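Local coordinates for pollen-specific leucine-rich repeat extensin-like protein 1 (PDB 6TME) that probably takes part in cell-wall signalling during pollen tube growth, using its leucine-rich repeats to hold the chain of another protein, at residues L99-I104 / V123-F128; D146-R151 / D170-D175. All coordinates share one frame; numbering follows the deposited sequence.

Contact 1 (L99-I104 / V123-F128)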
loop_
_atom_site.group_PDB
_atom_site.type_symbol
_atom_site.label_atom_id
_atom_site.label_comp_id
_atom_site.label_asym_id
_atom_site.label_seq_id
_atom_site.Cartn_x
_atom_site.Cartn_y
_atom_site.Cartn_z
ATOM N N LEU A 99 16.029 -3.820 -10.311
ATOM C CA LEU A 99 16.004 -3.063 -11.554
ATOM C C LEU A 99 15.110 -1.822 -11.438
ATOM O O LEU A 99 14.588 -1.335 -12.446
ATOM C CB LEU A 99 15.527 -3.961 -12.701
ATOM C CG LEU A 99 16.378 -5.221 -12.928
ATOM C CD1 LEU A 99 15.729 -6.219 -13.934
ATOM C CD2 LEU A 99 17.790 -4.815 -13.377
ATOM N N ASN A 100 14.910 -1.310 -10.218
ATOM C CA ASN A 100 14.048 -0.149 -10.013
ATOM C C ASN A 100 14.403 0.965 -10.981
ATOM O O ASN A 100 15.572 1.331 -11.123
ATOM C CB ASN A 100 14.145 0.373 -8.575
ATOM C CG ASN A 100 13.332 -0.434 -7.611
ATOM O OD1 ASN A 100 12.562 -1.310 -8.005
ATOM N ND2 ASN A 100 13.505 -0.160 -6.334
ATOM N N HIS A 101 13.381 1.459 -11.689
ATOM C CA HIS A 101 13.481 2.614 -12.579
ATOM C C HIS A 101 14.238 2.340 -13.872
ATOM O O HIS A 101 14.631 3.294 -14.553
ATOM C CB HIS A 101 14.125 3.801 -11.868
ATOM C CG HIS A 101 13.335 4.284 -10.699
ATOM N ND1 HIS A 101 13.643 3.940 -9.401
ATOM C CD2 HIS A 101 12.223 5.052 -10.633
ATOM C CE1 HIS A 101 12.769 4.497 -8.583
ATOM N NE2 HIS A 101 11.895 5.174 -9.305
ATOM N N ALA A 102 14.472 1.069 -14.241
ATOM C CA ALA A 102 15.138 0.808 -15.518
ATOM C C ALA A 102 14.204 0.920 -16.727
ATOM O O ALA A 102 14.690 0.901 -17.858
ATOM C CB ALA A 102 15.813 -0.567 -15.500
ATOM N N ASP A 103 12.891 1.051 -16.528
ATOM C CA ASP A 103 11.945 1.294 -17.625
ATOM C C ASP A 103 11.992 0.208 -18.712
ATOM O O ASP A 103 11.743 0.482 -19.890
ATOM C CB ASP A 103 12.176 2.678 -18.239
ATOM C CG ASP A 103 11.005 3.147 -19.090
ATOM O OD1 ASP A 103 9.839 2.945 -18.687
ATOM O OD2 ASP A 103 11.252 3.715 -20.176
ATOM N N ILE A 104 12.266 -1.037 -18.322
ATOM C CA ILE A 104 12.434 -2.143 -19.263
ATOM C C ILE A 104 11.070 -2.675 -19.701
ATOM O O ILE A 104 10.251 -3.074 -18.872
ATOM C CB ILE A 104 13.278 -3.264 -18.629
ATOM C CG1 ILE A 104 14.684 -2.759 -18.302
ATOM C CG2 ILE A 104 13.368 -4.471 -19.533
ATOM C CD1 ILE A 104 15.429 -3.657 -17.325
ATOM N N VAL A 123 11.419 -4.358 -8.962
ATOM C CA VAL A 123 11.372 -3.910 -10.357
ATOM C C VAL A 123 10.399 -2.744 -10.518
ATOM O O VAL A 123 9.731 -2.622 -11.549
ATOM C CB VAL A 123 11.040 -5.064 -11.340
ATOM C CG1 VAL A 123 12.230 -6.092 -11.403
ATOM C CG2 VAL A 123 9.759 -5.771 -10.972
ATOM N N ASN A 124 10.365 -1.843 -9.533
ATOM C CA ASN A 124 9.529 -0.652 -9.631
ATOM C C ASN A 124 9.849 0.166 -10.873
ATOM O O ASN A 124 11.017 0.370 -11.224
ATOM C CB ASN A 124 9.683 0.249 -8.411
ATOM C CG ASN A 124 9.007 1.634 -8.621
ATOM O OD1 ASN A 124 9.594 2.538 -9.197
ATOM N ND2 ASN A 124 7.756 1.763 -8.199
ATOM N N SER A 125 8.787 0.659 -11.518
ATOM C CA SER A 125 8.880 1.575 -12.658
ATOM C C SER A 125 9.658 0.950 -13.814
ATOM O O SER A 125 10.645 1.497 -14.306
ATOM C CB SER A 125 9.498 2.918 -12.248
ATOM O OG SER A 125 8.682 3.583 -11.282
ATOM N N ASN A 126 9.206 -0.227 -14.230
ATOM C CA ASN A 126 9.604 -0.811 -15.504
ATOM C C ASN A 126 8.354 -0.950 -16.360
ATOM O O ASN A 126 7.268 -0.506 -15.984
ATOM C CB ASN A 126 10.318 -2.147 -15.302
ATOM C CG ASN A 126 11.763 -1.964 -14.866
ATOM O OD1 ASN A 126 12.663 -1.786 -15.704
ATOM N ND2 ASN A 126 11.989 -1.966 -13.561
ATOM N N ARG A 127 8.500 -1.573 -17.517
ATOM C CA ARG A 127 7.322 -1.837 -18.331
ATOM C C ARG A 127 7.169 -3.332 -18.526
ATOM O O ARG A 127 7.014 -3.812 -19.656
ATOM C CB ARG A 127 7.419 -1.101 -19.665
ATOM C CG ARG A 127 7.240 0.410 -19.510
ATOM C CD ARG A 127 7.676 1.154 -20.755
ATOM N NE ARG A 127 9.062 0.818 -21.068
ATOM C CZ ARG A 127 9.636 1.071 -22.234
ATOM N NH1 ARG A 127 8.925 1.653 -23.187
ATOM N NH2 ARG A 127 10.907 0.729 -22.445
ATOM N N PHE A 128 7.246 -4.076 -17.429
ATOM C CA PHE A 128 7.082 -5.517 -17.498
ATOM C C PHE A 128 5.605 -5.842 -17.656
ATOM O O PHE A 128 4.759 -5.360 -16.897
ATOM C CB PHE A 128 7.689 -6.199 -16.271
ATOM C CG PHE A 128 9.203 -6.234 -16.298
ATOM C CD1 PHE A 128 9.877 -6.847 -17.358
ATOM C CD2 PHE A 128 9.955 -5.617 -15.287
ATOM C CE1 PHE A 128 11.290 -6.857 -17.411
ATOM C CE2 PHE A 128 11.354 -5.634 -15.319
ATOM C CZ PHE A 128 12.027 -6.256 -16.389
#
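Asn126 points its amide into the loop 99-104, where it meets Leu99 and Ile104. This is a step of the asparagine ladder of a leucine-rich-repeat solenoid. CG lies anti to the carbonyl carbon, beside the backbone N (chi1 -78°), and both ends of the amide find backbone partners. Asn126 ND2 gives one nearly straight bond to Leu99 O at 2.9 Å and another to Val123 O in its own segment. Both oxygens lie in the amide plane. On the other end, Ile104 N meets a lone pair of Asn126 OD1, in the carbonyl plane, at 2.8 Å. These three bonds fix the rotation of the amide. Leu99 O also accepts from Ala102 N in the type II beta turn Leu99 to Ala102, and its two donors come from opposite faces of its plane.

Arg127 sits against Asp103. Arg127 NH2 and NE close side-on on Asp103 O, at 2.7 and 2.9 Å. The Asp103 carboxylate stacks over one face of the guanidinium, with the two planes only 18° apart. Asp103 OD1 lies 3.3 Å from Arg127 NE, but no N-H points at it, so this salt bridge rests on charge alone.

At the other end, Asn100 OD1 takes Asn124 N at 2.7 Å. The two side-chain amides stand almost perpendicular, 85° apart. Asn124 OD1 lies over one face of the His101 ring, near the rim. His101 NE2 bonds to the backbone of another protein's chain, so this edge of the turn forms part of a binding surface.

On the buried side, Trp54 of helix 43-56 packs on Leu99, Val123 and Phe128. Ile104 lies alongside Phe128, both pointing the same way. Ile104 O sits over the centre of the Phe128 ring, 4.0 Å above its plane.

Contact 2 (D146-R151 / D170-D175). With SO4 (sulfate ion), chain H.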
loop_
_atom_site.group_PDB
_atom_site.type_symbol
_atom_site.label_atom_id
_atom_site.label_comp_id
_atom_site.label_asym_id
_atom_site.label_seq_id
_atom_site.Cartn_x
_atom_site.Cartn_y
_atom_site.Cartn_z
ATOM N N ASP A 146 8.306 -6.368 -5.164
ATOM C CA ASP A 146 7.850 -5.035 -5.535
ATOM C C ASP A 146 7.787 -5.020 -7.053
ATOM O O ASP A 146 8.824 -4.894 -7.718
ATOM C CB ASP A 146 8.776 -3.949 -4.988
ATOM C CG ASP A 146 8.324 -2.528 -5.366
ATOM O OD1 ASP A 146 7.193 -2.359 -5.886
ATOM O OD2 ASP A 146 9.118 -1.581 -5.146
ATOM N N VAL A 147 6.579 -5.186 -7.590
ATOM C CA VAL A 147 6.334 -5.012 -9.014
ATOM C C VAL A 147 5.533 -3.736 -9.288
ATOM O O VAL A 147 4.884 -3.619 -10.321
ATOM C CB VAL A 147 5.664 -6.259 -9.617
ATOM C CG1 VAL A 147 6.668 -7.468 -9.588
ATOM C CG2 VAL A 147 4.366 -6.610 -8.885
ATOM N N SER A 148 5.605 -2.753 -8.390
ATOM C CA SER A 148 4.817 -1.535 -8.549
ATOM C C SER A 148 5.176 -0.793 -9.838
ATOM O O SER A 148 6.334 -0.772 -10.269
ATOM C CB SER A 148 5.018 -0.617 -7.344
ATOM O OG SER A 148 6.373 -0.232 -7.204
ATOM N N ASN A 149 4.155 -0.208 -10.469
ATOM C CA ASN A 149 4.304 0.697 -11.613
ATOM C C ASN A 149 4.892 -0.025 -12.825
ATOM O O ASN A 149 5.935 0.344 -13.370
ATOM C CB ASN A 149 5.139 1.934 -11.251
ATOM C CG ASN A 149 5.109 2.972 -12.343
ATOM O OD1 ASN A 149 4.182 2.990 -13.172
ATOM N ND2 ASN A 149 6.114 3.832 -12.374
ATOM N N ASN A 150 4.182 -1.058 -13.253
ATOM C CA ASN A 150 4.584 -1.842 -14.411
ATOM C C ASN A 150 3.363 -1.978 -15.321
ATOM O O ASN A 150 2.411 -1.189 -15.259
ATOM C CB ASN A 150 5.173 -3.177 -13.943
ATOM C CG ASN A 150 6.676 -3.101 -13.742
ATOM O OD1 ASN A 150 7.429 -3.141 -14.709
ATOM N ND2 ASN A 150 7.119 -2.986 -12.488
ATOM N N ARG A 151 3.375 -2.999 -16.175
ATOM C CA ARG A 151 2.279 -3.262 -17.102
ATOM C C ARG A 151 1.686 -4.640 -16.854
ATOM O O ARG A 151 1.267 -5.327 -17.789
ATOM C CB ARG A 151 2.744 -3.121 -18.551
ATOM C CG ARG A 151 3.329 -1.737 -18.862
ATOM C CD ARG A 151 2.196 -0.735 -18.990
ATOM N NE ARG A 151 2.669 0.629 -19.227
ATOM C CZ ARG A 151 2.690 1.572 -18.291
ATOM N NH1 ARG A 151 2.279 1.293 -17.057
ATOM N NH2 ARG A 151 3.121 2.788 -18.584
ATOM N N ASP A 170 4.210 -5.289 -2.959
ATOM C CA ASP A 170 3.785 -4.083 -3.671
ATOM C C ASP A 170 3.398 -4.414 -5.113
ATOM O O ASP A 170 4.266 -4.678 -5.946
ATOM C CB ASP A 170 4.876 -3.017 -3.638
ATOM C CG ASP A 170 4.347 -1.633 -4.017
ATOM O OD1 ASP A 170 3.312 -1.582 -4.715
ATOM O OD2 ASP A 170 4.956 -0.605 -3.636
ATOM N N ILE A 171 2.101 -4.367 -5.421
ATOM C CA ILE A 171 1.602 -4.540 -6.780
ATOM C C ILE A 171 0.881 -3.297 -7.285
ATOM O O ILE A 171 0.215 -3.347 -8.320
ATOM C CB ILE A 171 0.692 -5.776 -6.890
ATOM C CG1 ILE A 171 -0.575 -5.571 -6.032
ATOM C CG2 ILE A 171 1.456 -7.053 -6.455
ATOM C CD1 ILE A 171 -1.615 -6.667 -6.209
ATOM N N ARG A 172 1.026 -2.177 -6.583
ATOM C CA ARG A 172 0.322 -0.948 -6.917
ATOM C C ARG A 172 0.709 -0.467 -8.315
ATOM O O ARG A 172 1.800 -0.759 -8.830
ATOM C CB ARG A 172 0.623 0.132 -5.857
ATOM C CG ARG A 172 2.011 0.774 -5.997
ATOM C CD ARG A 172 2.552 1.525 -4.766
ATOM N NE ARG A 172 4.002 1.620 -4.943
ATOM C CZ ARG A 172 4.658 2.680 -5.417
ATOM N NH1 ARG A 172 4.028 3.830 -5.708
ATOM N NH2 ARG A 172 5.968 2.592 -5.599
ATOM N N TYR A 173 -0.230 0.238 -8.953
ATOM C CA TYR A 173 -0.009 0.911 -10.236
ATOM C C TYR A 173 0.229 -0.088 -11.370
ATOM O O TYR A 173 1.152 0.055 -12.177
ATOM C CB TYR A 173 1.139 1.918 -10.138
ATOM C CG TYR A 173 0.648 3.263 -9.718
ATOM C CD1 TYR A 173 -0.100 4.064 -10.591
ATOM C CD2 TYR A 173 0.898 3.733 -8.438
ATOM C CE1 TYR A 173 -0.574 5.325 -10.182
ATOM C CE2 TYR A 173 0.457 4.964 -8.033
ATOM C CZ TYR A 173 -0.287 5.755 -8.903
ATOM O OH TYR A 173 -0.712 6.967 -8.454
ATOM N N ASN A 174 -0.612 -1.112 -11.417
ATOM C CA ASN A 174 -0.609 -2.060 -12.516
ATOM C C ASN A 174 -2.048 -2.103 -13.022
ATOM O O ASN A 174 -2.821 -1.160 -12.842
ATOM C CB ASN A 174 -0.079 -3.421 -12.071
ATOM C CG ASN A 174 1.424 -3.442 -11.945
ATOM O OD1 ASN A 174 2.137 -3.434 -12.946
ATOM N ND2 ASN A 174 1.919 -3.500 -10.710
ATOM N N ASP A 175 -2.418 -3.199 -13.668
ATOM C CA ASP A 175 -3.770 -3.416 -14.145
ATOM C C ASP A 175 -4.291 -4.750 -13.634
ATOM O O ASP A 175 -4.923 -5.515 -14.367
ATOM C CB ASP A 175 -3.826 -3.350 -15.670
ATOM C CG ASP A 175 -5.257 -3.293 -16.206
ATOM O OD1 ASP A 175 -6.178 -2.976 -15.433
ATOM O OD2 ASP A 175 -5.467 -3.608 -17.395
HETATM S S SO4 H . 4.403 3.049 -21.396
HETATM O O1 SO4 H . 4.649 3.203 -22.816
HETATM O O2 SO4 H . 5.569 3.288 -20.551
HETATM O O3 SO4 H . 3.925 1.689 -21.214
HETATM O O4 SO4 H . 3.404 4.029 -20.985
HETATM O O HOH W 1 7.568 0.219 -4.015
HETATM O O HOH W 2 1.729 1.830 -14.294
#
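Asp146 and Asp170 pair as a parallel beta bridge, and Val147 N continues it with a bond to Asp170 O at 2.9 Å. Past the bridge, the two chains run on as successive turns of the leucine-rich-repeat solenoid, joined by Asn149 N to Arg172 O at 2.9 Å.

Asn174 is the ladder residue here. Asn174 ND2 gives an almost perfectly straight bond to Val147 O at 3.0 Å, and a second to Ile171 O. Val147 O also receives Asn150 ND2, from the opposite face of its plane. Asn174 OD1 accepts from Phe152 N and, weakly, from Asn150 N.

Asp146 and Asp170 lie side by side and point the same way, their carboxylates 12° from parallel. Asp146 OD1 and Asp170 OD2 are 3.6 Å apart, a close pair of like charges. Water 1 donates to both acids and probably eases this repulsion, as does Arg172, with Arg172 NE meeting the syn lone pair of Asp170 OD2 at 2.8 Å. Each aspartate also closes an Asx turn: Asp146 OD1 takes Ser148 N, and Asp170 OD1 takes Arg172 N. Asp170 CG, anti to the backbone N (chi1 -164°), lies against Asp146 OD1 and Ser148 CB. An alanine in place of Asp170 would probably leave Arg172 NE and N without their acceptors and the arginine freer to swing. Arg172 NH1 also bonds to the backbone of another protein's chain.

Ser148 CB packs on the Arg172 side chain and the Asp170 carboxylate. On the inner side, Val147 CG2 meets Ile171 CG2 at 3.8 Å. At the far end of segment 146-151, Arg151 holds a sulfate ion, probably from the crystallisation liquor, with Arg151 NE 2.6 Å from sulfate O3 and NH2 bonded to O4.

Overall arrangement
Contacts 1 and 2 are the same kind of turn at different steps of the solenoid, with centres about 10 Å apart. They join directly: Asn150 ND2 bonds to Val123 O and Asn124 ND2 to Ser148 OG. The asparagine ladder thus runs from one to the next. Contact 1 lies nearer the N-terminal end, its centre about 19 Å from the chain centre, and is only partly buried. Contact 2 is buried and lies nearer the middle of the chain, its centre about 11 Å from the chain centre. Contact 1 stacks the Asp103 carboxylate on the Arg127 guanidinium and has Trp54 beneath. Contact 2 gathers two aspartates, a water and an arginine. Both meet another protein's chain.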